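Local coordinates for plasmid pRiA4b Orf3-like domain-containing protein (Methanosarcina mazei, PDB 2I1S) that is of unknown function but belongs to the family named after the plasmid pRiA4b ORF-3 protein and folds around a mixed beta sheet, at residues Ile41-Trp47 / Leu102-Asp106; Tyr105-Trp111 / Val140-Gly146; Phe94-Glu100 / Lys114-Ile120. All blocks are in the same frame, centred on the assembly; numbering follows the deposited sequence.

Contact 1: Ile41-Trp47 / Leu102-Asp106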
loop_
_atom_site.group_PDB
_atom_site.type_symbol
_atom_site.label_atom_id
_atom_site.label_comp_id
_atom_site.label_asym_id
_atom_site.label_seq_id
_atom_site.Cartn_x
_atom_site.Cartn_y
_atom_site.Cartn_z
ATOM N N ILE A 41 3.417 -1.897 -3.344
ATOM C CA ILE A 41 2.944 -1.027 -2.261
ATOM C C ILE A 41 3.917 0.119 -1.897
ATOM O O ILE A 41 3.503 1.296 -1.842
ATOM C CB ILE A 41 2.493 -1.852 -0.978
ATOM C CG1 ILE A 41 1.404 -2.870 -1.341
ATOM C CG2 ILE A 41 1.957 -0.885 0.122
ATOM C CD1 ILE A 41 1.063 -3.858 -0.160
ATOM N N GLN A 42 5.190 -0.206 -1.655
ATOM C CA GLN A 42 6.157 0.847 -1.324
ATOM C C GLN A 42 6.224 1.905 -2.424
ATOM O O GLN A 42 6.375 3.107 -2.138
ATOM C CB GLN A 42 7.583 0.276 -1.080
ATOM C CG GLN A 42 7.771 -0.548 0.178
ATOM C CD GLN A 42 7.554 0.243 1.439
ATOM O OE1 GLN A 42 8.293 1.153 1.731
ATOM N NE2 GLN A 42 6.551 -0.138 2.222
ATOM N N ALA A 43 6.134 1.436 -3.670
ATOM C CA ALA A 43 6.234 2.251 -4.876
ATOM C C ALA A 43 5.061 3.195 -5.035
ATOM O O ALA A 43 5.274 4.395 -5.213
ATOM C CB ALA A 43 6.377 1.368 -6.106
ATOM N N VAL A 44 3.837 2.675 -4.905
ATOM C CA VAL A 44 2.609 3.485 -5.099
ATOM C C VAL A 44 2.382 4.501 -4.004
ATOM O O VAL A 44 1.788 5.568 -4.265
ATOM C CB VAL A 44 1.278 2.659 -5.380
ATOM C CG1 VAL A 44 1.411 1.880 -6.613
ATOM C CG2 VAL A 44 0.877 1.768 -4.189
ATOM N N MET A 45 2.898 4.180 -2.814
ATOM C CA MET A 45 2.835 5.050 -1.627
ATOM C C MET A 45 4.021 5.963 -1.453
ATOM O O MET A 45 4.086 6.734 -0.487
ATOM C CB MET A 45 2.654 4.211 -0.362
ATOM C CG MET A 45 1.265 3.503 -0.273
ATOM S SD MET A 45 -0.231 4.425 -0.701
ATOM C CE MET A 45 -1.350 3.047 -0.709
ATOM N N ASP A 46 4.985 5.880 -2.363
ATOM C CA ASP A 46 6.202 6.679 -2.264
ATOM C C ASP A 46 6.889 6.548 -0.869
ATOM O O ASP A 46 7.401 7.513 -0.257
ATOM C CB ASP A 46 5.886 8.122 -2.690
ATOM C CG ASP A 46 7.135 8.953 -2.923
ATOM O OD1 ASP A 46 8.249 8.363 -2.986
ATOM O OD2 ASP A 46 6.988 10.202 -3.054
ATOM N N TRP A 47 6.884 5.312 -0.370
ATOM C CA TRP A 47 7.566 4.977 0.862
ATOM C C TRP A 47 9.022 4.554 0.577
ATOM O O TRP A 47 9.419 4.372 -0.569
ATOM C CB TRP A 47 6.768 3.907 1.621
ATOM C CG TRP A 47 5.523 4.430 2.307
ATOM C CD1 TRP A 47 5.292 5.718 2.740
ATOM C CD2 TRP A 47 4.350 3.674 2.682
ATOM N NE1 TRP A 47 4.061 5.805 3.332
ATOM C CE2 TRP A 47 3.461 4.571 3.313
ATOM C CE3 TRP A 47 3.971 2.327 2.547
ATOM C CZ2 TRP A 47 2.202 4.169 3.794
ATOM C CZ3 TRP A 47 2.697 1.930 3.026
ATOM C CH2 TRP A 47 1.853 2.843 3.659
ATOM N N LEU A 102 -4.522 -7.735 4.728
ATOM C CA LEU A 102 -4.053 -6.551 5.439
ATOM C C LEU A 102 -2.508 -6.448 5.441
ATOM O O LEU A 102 -1.811 -7.380 5.846
ATOM C CB LEU A 102 -4.605 -6.517 6.855
ATOM C CG LEU A 102 -4.231 -5.245 7.639
ATOM C CD1 LEU A 102 -4.954 -3.977 7.130
ATOM C CD2 LEU A 102 -4.487 -5.506 9.147
ATOM N N TYR A 103 -2.002 -5.308 5.008
ATOM C CA TYR A 103 -0.564 -5.007 5.003
ATOM C C TYR A 103 -0.266 -3.948 6.049
ATOM O O TYR A 103 -0.822 -2.862 5.994
ATOM C CB TYR A 103 -0.168 -4.478 3.622
ATOM C CG TYR A 103 1.247 -3.975 3.430
ATOM C CD1 TYR A 103 2.303 -4.852 3.197
ATOM C CD2 TYR A 103 1.526 -2.616 3.404
ATOM C CE1 TYR A 103 3.613 -4.388 2.969
ATOM C CE2 TYR A 103 2.836 -2.135 3.171
ATOM C CZ TYR A 103 3.876 -3.022 2.946
ATOM O OH TYR A 103 5.174 -2.544 2.665
ATOM N N THR A 104 0.615 -4.267 6.981
ATOM C CA THR A 104 1.124 -3.308 7.947
ATOM C C THR A 104 2.596 -2.962 7.615
ATOM O O THR A 104 3.425 -3.837 7.349
ATOM C CB THR A 104 0.975 -3.861 9.404
ATOM O OG1 THR A 104 -0.397 -4.217 9.640
ATOM C CG2 THR A 104 1.428 -2.829 10.472
ATOM N N TYR A 105 2.897 -1.667 7.605
ATOM C CA TYR A 105 4.227 -1.164 7.373
ATOM C C TYR A 105 4.517 -0.124 8.466
ATOM O O TYR A 105 3.694 0.776 8.709
ATOM C CB TYR A 105 4.314 -0.547 5.970
ATOM C CG TYR A 105 5.582 0.254 5.737
ATOM C CD1 TYR A 105 6.849 -0.380 5.778
ATOM C CD2 TYR A 105 5.535 1.645 5.525
ATOM C CE1 TYR A 105 8.046 0.341 5.583
ATOM C CE2 TYR A 105 6.713 2.378 5.318
ATOM C CZ TYR A 105 7.986 1.709 5.370
ATOM O OH TYR A 105 9.193 2.393 5.170
ATOM N N ASP A 106 5.682 -0.244 9.119
ATOM C CA ASP A 106 6.096 0.635 10.226
ATOM C C ASP A 106 5.348 0.233 11.472
ATOM O O ASP A 106 4.191 0.608 11.652
ATOM C CB ASP A 106 5.870 2.147 9.919
ATOM C CG ASP A 106 6.639 3.079 10.877
ATOM O OD1 ASP A 106 6.978 4.204 10.488
ATOM O OD2 ASP A 106 6.927 2.683 12.029
#
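The indole of Trp47 is sandwiched: the CB of Met45 sits over the centre of one face, and the ring of Tyr105 lies across the opposite face in an offset stack. Ring centroids of Tyr105 and the six-membered ring of Trp47 are 4.9 Å apart with planes 30° from parallel, and the overlap is toward the rim, where Trp47 CE3 comes to 3.4 Å from Tyr105 CD2. Tyr103, two residues back on the strand, meets the edge of the indole instead, and one of its own faces receives the CD1 methyl of Ile41 in a CH-pi contact, 3.7 Å from methyl to ring centroid. Branched Ile41 puts a second methyl on that face: with CG1 beside the backbone N (chi1 -57°), CG2 is left anti to it and comes up near the ring's rim, 3.4 Å from Tyr103 CE2. Helix 34-44 is thus laid on the sheet through strand 100-105, whose alternate residues Tyr103 and Tyr105 both face it; the helix closes in a Schellman motif, with Asp46 at positive phi, and the turn delivers Trp47 to the same aromatic layer. Gln42, bent at chi2 (-64°), suits the place between the tyrosines by offering both an N-H and a flat amide. Its NE2 donates to Tyr103 OH at 2.8 Å, a somewhat bent bond, and also lies over the centre of the Tyr105 ring, the amide steeply inclined to it. These buried polar ends have further partners: Gln42 OE1 accepts from Asp49 N, Tyr103 OH bonds to His38 ND1, Tyr105 OH to Glu142, and Trp47 NE1 to Val140 O.

Contact 2: Tyr105-Trp111 / Val140-Gly146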
loop_
_atom_site.group_PDB
_atom_site.type_symbol
_atom_site.label_atom_id
_atom_site.label_comp_id
_atom_site.label_asym_id
_atom_site.label_seq_id
_atom_site.Cartn_x
_atom_site.Cartn_y
_atom_site.Cartn_z
ATOM N N TYR A 105 2.897 -1.667 7.605
ATOM C CA TYR A 105 4.227 -1.164 7.373
ATOM C C TYR A 105 4.517 -0.124 8.466
ATOM O O TYR A 105 3.694 0.776 8.709
ATOM C CB TYR A 105 4.314 -0.547 5.970
ATOM C CG TYR A 105 5.582 0.254 5.737
ATOM C CD1 TYR A 105 6.849 -0.380 5.778
ATOM C CD2 TYR A 105 5.535 1.645 5.525
ATOM C CE1 TYR A 105 8.046 0.341 5.583
ATOM C CE2 TYR A 105 6.713 2.378 5.318
ATOM C CZ TYR A 105 7.986 1.709 5.370
ATOM O OH TYR A 105 9.193 2.393 5.170
ATOM N N ASP A 106 5.682 -0.244 9.119
ATOM C CA ASP A 106 6.096 0.635 10.226
ATOM C C ASP A 106 5.348 0.233 11.472
ATOM O O ASP A 106 4.191 0.608 11.652
ATOM C CB ASP A 106 5.870 2.147 9.919
ATOM C CG ASP A 106 6.639 3.079 10.877
ATOM O OD1 ASP A 106 6.978 4.204 10.488
ATOM O OD2 ASP A 106 6.927 2.683 12.029
ATOM N N PHE A 107 6.011 -0.521 12.341
ATOM C CA PHE A 107 5.391 -1.033 13.560
ATOM C C PHE A 107 5.337 0.020 14.668
ATOM O O PHE A 107 4.822 -0.258 15.767
ATOM C CB PHE A 107 6.102 -2.342 14.032
ATOM C CG PHE A 107 5.966 -3.490 13.038
ATOM C CD1 PHE A 107 5.094 -3.383 11.935
ATOM C CD2 PHE A 107 6.665 -4.675 13.221
ATOM C CE1 PHE A 107 4.952 -4.403 11.019
ATOM C CE2 PHE A 107 6.528 -5.728 12.306
ATOM C CZ PHE A 107 5.683 -5.597 11.205
ATOM N N GLY A 108 5.870 1.213 14.389
ATOM C CA GLY A 108 5.691 2.378 15.278
ATOM C C GLY A 108 4.486 3.224 14.860
ATOM O O GLY A 108 3.508 3.360 15.598
ATOM N N ASP A 109 4.540 3.781 13.655
ATOM C CA ASP A 109 3.420 4.552 13.117
ATOM C C ASP A 109 2.203 3.676 12.770
ATOM O O ASP A 109 1.071 4.176 12.779
ATOM C CB ASP A 109 3.847 5.363 11.875
ATOM C CG ASP A 109 4.602 6.658 12.221
ATOM O OD1 ASP A 109 5.078 6.843 13.365
ATOM O OD2 ASP A 109 4.712 7.515 11.322
ATOM N N ASN A 110 2.433 2.401 12.455
ATOM C CA ASN A 110 1.372 1.396 12.256
ATOM C C ASN A 110 0.488 1.755 11.040
ATOM O O ASN A 110 -0.731 1.924 11.131
ATOM C CB ASN A 110 0.596 1.142 13.579
ATOM C CG ASN A 110 -0.402 -0.066 13.500
ATOM O OD1 ASN A 110 -0.142 -1.080 12.838
ATOM N ND2 ASN A 110 -1.553 0.067 14.189
ATOM N N TRP A 111 1.134 1.941 9.897
ATOM C CA TRP A 111 0.393 2.160 8.657
ATOM C C TRP A 111 -0.194 0.857 8.206
ATOM O O TRP A 111 0.506 -0.167 8.159
ATOM C CB TRP A 111 1.309 2.697 7.537
ATOM C CG TRP A 111 2.047 3.990 7.882
ATOM C CD1 TRP A 111 3.394 4.160 7.927
ATOM C CD2 TRP A 111 1.464 5.274 8.192
ATOM N NE1 TRP A 111 3.698 5.456 8.274
ATOM C CE2 TRP A 111 2.537 6.167 8.429
ATOM C CE3 TRP A 111 0.141 5.750 8.303
ATOM C CZ2 TRP A 111 2.335 7.530 8.768
ATOM C CZ3 TRP A 111 -0.073 7.090 8.648
ATOM C CH2 TRP A 111 1.030 7.979 8.863
ATOM N N VAL A 140 0.673 9.081 2.730
ATOM C CA VAL A 140 1.160 9.636 4.004
ATOM C C VAL A 140 2.695 9.625 3.950
ATOM O O VAL A 140 3.288 8.633 3.505
ATOM C CB VAL A 140 0.634 8.819 5.235
ATOM C CG1 VAL A 140 -0.910 8.884 5.326
ATOM C CG2 VAL A 140 1.125 7.340 5.206
ATOM N N PRO A 141 3.343 10.740 4.355
ATOM C CA PRO A 141 4.807 10.713 4.349
ATOM C C PRO A 141 5.335 9.735 5.393
ATOM O O PRO A 141 4.625 9.417 6.365
ATOM C CB PRO A 141 5.186 12.143 4.713
ATOM C CG PRO A 141 3.886 12.987 4.279
ATOM C CD PRO A 141 2.810 12.073 4.743
ATOM N N GLU A 142 6.559 9.254 5.162
ATOM C CA GLU A 142 7.217 8.437 6.127
ATOM C C GLU A 142 7.294 9.197 7.470
ATOM O O GLU A 142 7.521 10.398 7.475
ATOM C CB GLU A 142 8.622 8.014 5.622
ATOM C CG GLU A 142 8.597 7.005 4.446
ATOM C CD GLU A 142 8.681 5.542 4.910
ATOM O OE1 GLU A 142 8.415 5.291 6.108
ATOM O OE2 GLU A 142 9.025 4.634 4.092
ATOM N N ASP A 143 7.065 8.470 8.581
ATOM C CA ASP A 143 7.408 8.904 9.939
ATOM C C ASP A 143 6.472 10.013 10.475
ATOM O O ASP A 143 6.757 10.664 11.509
ATOM C CB ASP A 143 8.885 9.330 9.972
ATOM C CG ASP A 143 9.813 8.261 9.406
ATOM O OD1 ASP A 143 9.682 7.069 9.771
ATOM O OD2 ASP A 143 10.691 8.602 8.602
ATOM N N SER A 144 5.348 10.199 9.775
ATOM C CA SER A 144 4.451 11.332 10.039
ATOM C C SER A 144 3.502 11.147 11.247
ATOM O O SER A 144 2.585 11.950 11.437
ATOM C CB SER A 144 3.665 11.728 8.784
ATOM O OG SER A 144 2.748 10.718 8.410
ATOM N N GLY A 145 3.707 10.082 12.017
ATOM C CA GLY A 145 2.992 9.878 13.279
ATOM C C GLY A 145 1.736 9.004 13.217
ATOM O O GLY A 145 0.976 8.983 14.176
ATOM N N GLY A 146 1.528 8.265 12.117
ATOM C CA GLY A 146 0.416 7.339 12.024
ATOM C C GLY A 146 -0.800 8.118 11.540
ATOM O O GLY A 146 -0.688 9.288 11.159
HETATM O O HOH W 1 6.663 5.745 8.170
HETATM O O HOH W 2 8.741 6.368 11.978
HETATM O O HOH W 3 6.533 9.023 13.815
#
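Trp111 lies between Val140 and Gly146: Val140 CG2 stands 3.4 Å from the centroid of its six-membered ring, almost on the normal, and Gly146 CA makes a second CH-pi contact over the opposite face. Glycine suits that place, as a CB would collide with Asp109 O. At the indole edge, NE1 donates to a water that also binds Asp106 OD1, Glu142 OE1 and Asp143 N. Were Trp111 an alanine, Val140 and Gly146 would probably face a gap and this water would lose one donor. Both segments are loops, one the hairpin connection between strands 100-105 and 111-122, the other leading into helix 146-157 with a type II turn from Pro141 to Ser144. Asp106 OD2 forms an Asx turn with Gly108 N, extended to an Asx motif by Asp109 N, both donors on one face of its carboxylate. Asp109 OD2 takes Gly145 N at 2.8 Å from above the carboxylate plane. Bent at chi2 (-93°), Glu142 brings OE2 to the edge of the Tyr105 ring, accepting a very short 2.5 Å bond from Tyr105 OH. Asp106 OD1 and Asp143 OD1, 4.0 Å apart, are bridged by a second water, which would ease their repulsion, and Asp143 OD1 also bonds to His51.

Contact 3: Phe94-Glu100 / Lys114-Ile120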
loop_
_atom_site.group_PDB
_atom_site.type_symbol
_atom_site.label_atom_id
_atom_site.label_comp_id
_atom_site.label_asym_id
_atom_site.label_seq_id
_atom_site.Cartn_x
_atom_site.Cartn_y
_atom_site.Cartn_z
ATOM N N PHE A 94 -4.951 -15.201 -3.005
ATOM C CA PHE A 94 -6.021 -14.391 -3.577
ATOM C C PHE A 94 -6.855 -15.193 -4.568
ATOM O O PHE A 94 -6.340 -15.784 -5.521
ATOM C CB PHE A 94 -5.473 -13.137 -4.280
ATOM C CG PHE A 94 -4.941 -12.073 -3.342
ATOM C CD1 PHE A 94 -3.590 -12.048 -2.992
ATOM C CD2 PHE A 94 -5.783 -11.057 -2.866
ATOM C CE1 PHE A 94 -3.085 -11.064 -2.131
ATOM C CE2 PHE A 94 -5.300 -10.068 -2.023
ATOM C CZ PHE A 94 -3.933 -10.067 -1.652
ATOM N N THR A 95 -8.157 -15.214 -4.325
ATOM C CA THR A 95 -9.114 -15.715 -5.288
ATOM C C THR A 95 -10.292 -14.747 -5.228
ATOM O O THR A 95 -10.266 -13.771 -4.459
ATOM C CB THR A 95 -9.577 -17.163 -4.953
ATOM O OG1 THR A 95 -10.736 -17.132 -4.109
ATOM C CG2 THR A 95 -8.445 -17.966 -4.269
ATOM N N LEU A 96 -11.318 -15.016 -6.027
ATOM C CA LEU A 96 -12.514 -14.191 -6.030
ATOM C C LEU A 96 -13.413 -14.390 -4.782
ATOM O O LEU A 96 -14.142 -13.473 -4.409
ATOM C CB LEU A 96 -13.293 -14.352 -7.354
ATOM C CG LEU A 96 -12.573 -14.080 -8.693
ATOM C CD1 LEU A 96 -13.430 -14.541 -9.878
ATOM C CD2 LEU A 96 -12.143 -12.607 -8.878
ATOM N N GLU A 97 -13.378 -15.551 -4.124
ATOM C CA GLU A 97 -13.962 -15.612 -2.767
ATOM C C GLU A 97 -12.932 -15.589 -1.613
ATOM O O GLU A 97 -13.211 -16.084 -0.516
ATOM C CB GLU A 97 -14.991 -16.740 -2.577
ATOM C CG GLU A 97 -14.473 -18.138 -2.797
ATOM C CD GLU A 97 -14.813 -18.657 -4.171
ATOM O OE1 GLU A 97 -14.444 -18.004 -5.178
ATOM O OE2 GLU A 97 -15.454 -19.724 -4.240
ATOM N N ASN A 98 -11.756 -15.026 -1.869
ATOM C CA ASN A 98 -10.795 -14.713 -0.815
ATOM C C ASN A 98 -9.961 -13.548 -1.309
ATOM O O ASN A 98 -8.805 -13.719 -1.710
ATOM C CB ASN A 98 -9.903 -15.919 -0.458
ATOM C CG ASN A 98 -9.198 -15.738 0.888
ATOM O OD1 ASN A 98 -9.851 -15.427 1.881
ATOM N ND2 ASN A 98 -7.867 -15.916 0.923
ATOM N N LYS A 99 -10.557 -12.362 -1.280
ATOM C CA LYS A 99 -10.061 -11.233 -2.075
ATOM C C LYS A 99 -9.235 -10.173 -1.339
ATOM O O LYS A 99 -8.596 -9.333 -2.001
ATOM C CB LYS A 99 -11.176 -10.590 -2.914
ATOM C CG LYS A 99 -12.459 -10.245 -2.194
ATOM C CD LYS A 99 -13.469 -9.651 -3.171
ATOM C CE LYS A 99 -13.494 -10.408 -4.511
ATOM N NZ LYS A 99 -14.358 -9.758 -5.580
ATOM N N GLU A 100 -9.184 -10.262 -0.001
ATOM C CA GLU A 100 -8.588 -9.216 0.828
ATOM C C GLU A 100 -7.394 -9.643 1.721
ATOM O O GLU A 100 -7.384 -10.740 2.271
ATOM C CB GLU A 100 -9.683 -8.531 1.653
ATOM C CG GLU A 100 -9.399 -7.049 1.941
ATOM C CD GLU A 100 -10.646 -6.305 2.376
ATOM O OE1 GLU A 100 -11.244 -6.718 3.397
ATOM O OE2 GLU A 100 -11.025 -5.306 1.704
ATOM N N LYS A 114 -5.179 -1.755 3.142
ATOM C CA LYS A 114 -6.104 -2.819 2.723
ATOM C C LYS A 114 -5.795 -3.183 1.294
ATOM O O LYS A 114 -5.623 -2.308 0.421
ATOM C CB LYS A 114 -7.565 -2.385 2.794
ATOM C CG LYS A 114 -8.186 -2.243 4.149
ATOM C CD LYS A 114 -9.641 -1.694 3.951
ATOM C CE LYS A 114 -10.646 -2.111 5.071
ATOM N NZ LYS A 114 -10.706 -1.099 6.174
ATOM N N VAL A 115 -5.695 -4.469 1.038
ATOM C CA VAL A 115 -5.408 -4.931 -0.335
ATOM C C VAL A 115 -6.626 -5.752 -0.739
ATOM O O VAL A 115 -6.992 -6.722 -0.070
ATOM C CB VAL A 115 -4.090 -5.768 -0.442
ATOM C CG1 VAL A 115 -3.813 -6.141 -1.885
ATOM C CG2 VAL A 115 -2.886 -5.024 0.187
ATOM N N ARG A 116 -7.298 -5.314 -1.785
ATOM C CA ARG A 116 -8.476 -5.999 -2.260
ATOM C C ARG A 116 -8.287 -6.362 -3.734
ATOM O O ARG A 116 -8.022 -5.499 -4.550
ATOM C CB ARG A 116 -9.706 -5.111 -2.031
ATOM C CG ARG A 116 -10.920 -5.487 -2.866
ATOM C CD ARG A 116 -11.846 -6.446 -2.123
ATOM N NE ARG A 116 -12.421 -5.827 -0.926
ATOM C CZ ARG A 116 -13.689 -5.420 -0.814
ATOM N NH1 ARG A 116 -14.556 -5.558 -1.825
ATOM N NH2 ARG A 116 -14.089 -4.875 0.330
ATOM N N LEU A 117 -8.369 -7.654 -4.039
ATOM C CA LEU A 117 -8.525 -8.145 -5.422
ATOM C C LEU A 117 -9.901 -7.789 -6.009
ATOM O O LEU A 117 -10.932 -8.209 -5.485
ATOM C CB LEU A 117 -8.323 -9.669 -5.472
ATOM C CG LEU A 117 -8.307 -10.390 -6.824
ATOM C CD1 LEU A 117 -7.066 -10.044 -7.671
ATOM C CD2 LEU A 117 -8.422 -11.893 -6.598
ATOM N N GLU A 118 -9.921 -7.007 -7.088
ATOM C CA GLU A 118 -11.190 -6.707 -7.752
ATOM C C GLU A 118 -11.428 -7.574 -8.981
ATOM O O GLU A 118 -12.555 -8.004 -9.215
ATOM C CB GLU A 118 -11.299 -5.229 -8.118
ATOM C CG GLU A 118 -11.514 -4.310 -6.911
ATOM C CD GLU A 118 -11.472 -2.823 -7.265
ATOM O OE1 GLU A 118 -10.756 -2.441 -8.230
ATOM O OE2 GLU A 118 -12.156 -2.033 -6.567
ATOM N N LYS A 119 -10.373 -7.810 -9.770
ATOM C CA LYS A 119 -10.488 -8.556 -11.042
ATOM C C LYS A 119 -9.211 -9.323 -11.333
ATOM O O LYS A 119 -8.105 -8.830 -11.074
ATOM C CB LYS A 119 -10.712 -7.605 -12.220
ATOM C CG LYS A 119 -11.984 -6.779 -12.201
ATOM C CD LYS A 119 -11.707 -5.320 -12.623
ATOM C CE LYS A 119 -11.296 -5.221 -14.094
ATOM N NZ LYS A 119 -12.117 -4.217 -14.860
ATOM N N ILE A 120 -9.377 -10.529 -11.858
ATOM C CA ILE A 120 -8.297 -11.322 -12.435
ATOM C C ILE A 120 -8.545 -11.316 -13.947
ATOM O O ILE A 120 -9.598 -11.767 -14.391
ATOM C CB ILE A 120 -8.326 -12.792 -11.914
ATOM C CG1 ILE A 120 -8.068 -12.859 -10.395
ATOM C CG2 ILE A 120 -7.319 -13.666 -12.683
ATOM C CD1 ILE A 120 -7.947 -14.286 -9.843
#
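Leu117 carries its CG anti to the backbone N (chi1 -174°), which sends CD2 under the turn of the facing segment to meet Thr95 O at 3.4 Å, while its CB rests against CD2 of the Phe94 ring. In Phe94 the ring instead lies beside its own backbone N (chi1 -72°), and CZ thereby reaches Val115 CG1 at 3.9 Å. These apolar side chains suit the inner side of the strand, where Met57 and Ala101 also touch Phe94 and Tyr9 touches Leu117. Leu96, at the outer end, adds its CD2 near Ile120 CG1. Here the chain leaves the type I turn Thr95-Asn98 and enters strand 100-105 as the antiparallel neighbour of strand 111-122. Glu100 and Arg116 form a non-hydrogen-bonded pair, their CA atoms 4.5 Å apart, and next to it Leu117 N donates to Lys99 O at 2.7 Å in a nearly straight bond. Side chains of the pair share one sheet face and join in a salt bridge. Arg116, bent at chi2 and chi3, offers NE edge-on to Glu100 OE2 at 3.0 Å; the oxygen lies in the guanidinium plane but is approached from above the carboxylate plane, the two planes being 61° apart. NH2 adds a weak second bond to that oxygen. The long aliphatic part of Lys99 suits the solvent-facing side of the strand pair, its CD packing 3.7 Å from Arg116 CD while Lys99 NZ stays 5.6 Å from Arg116 NH1. Farther along, Glu118 forms a salt bridge with Arg25 and, with Lys119, faces His10 in a classic beta bulge.

In the fold
Strands 100-105 and 111-122, neighbours in the mixed sheet, tie the three contacts together. Contact 3 lies where the first of them begins, contact 1 where helix 34-44 packs on it, and contact 2 at the hairpin loop joining the two. Centres of contacts 1 and 2 are about 10 Å apart, and they share Tyr105 and Asp106; contact 3 is about 18 Å from contact 1 and 25 Å from contact 2, and contacts 2 and 3 lie on opposite sides of the chain's centre. Contacts 1 and 3 interleave along the chain, as do 2 and 3. One hairpin therefore connects the helix-covered core to the C-terminal helices, which residues 140-146 lead into.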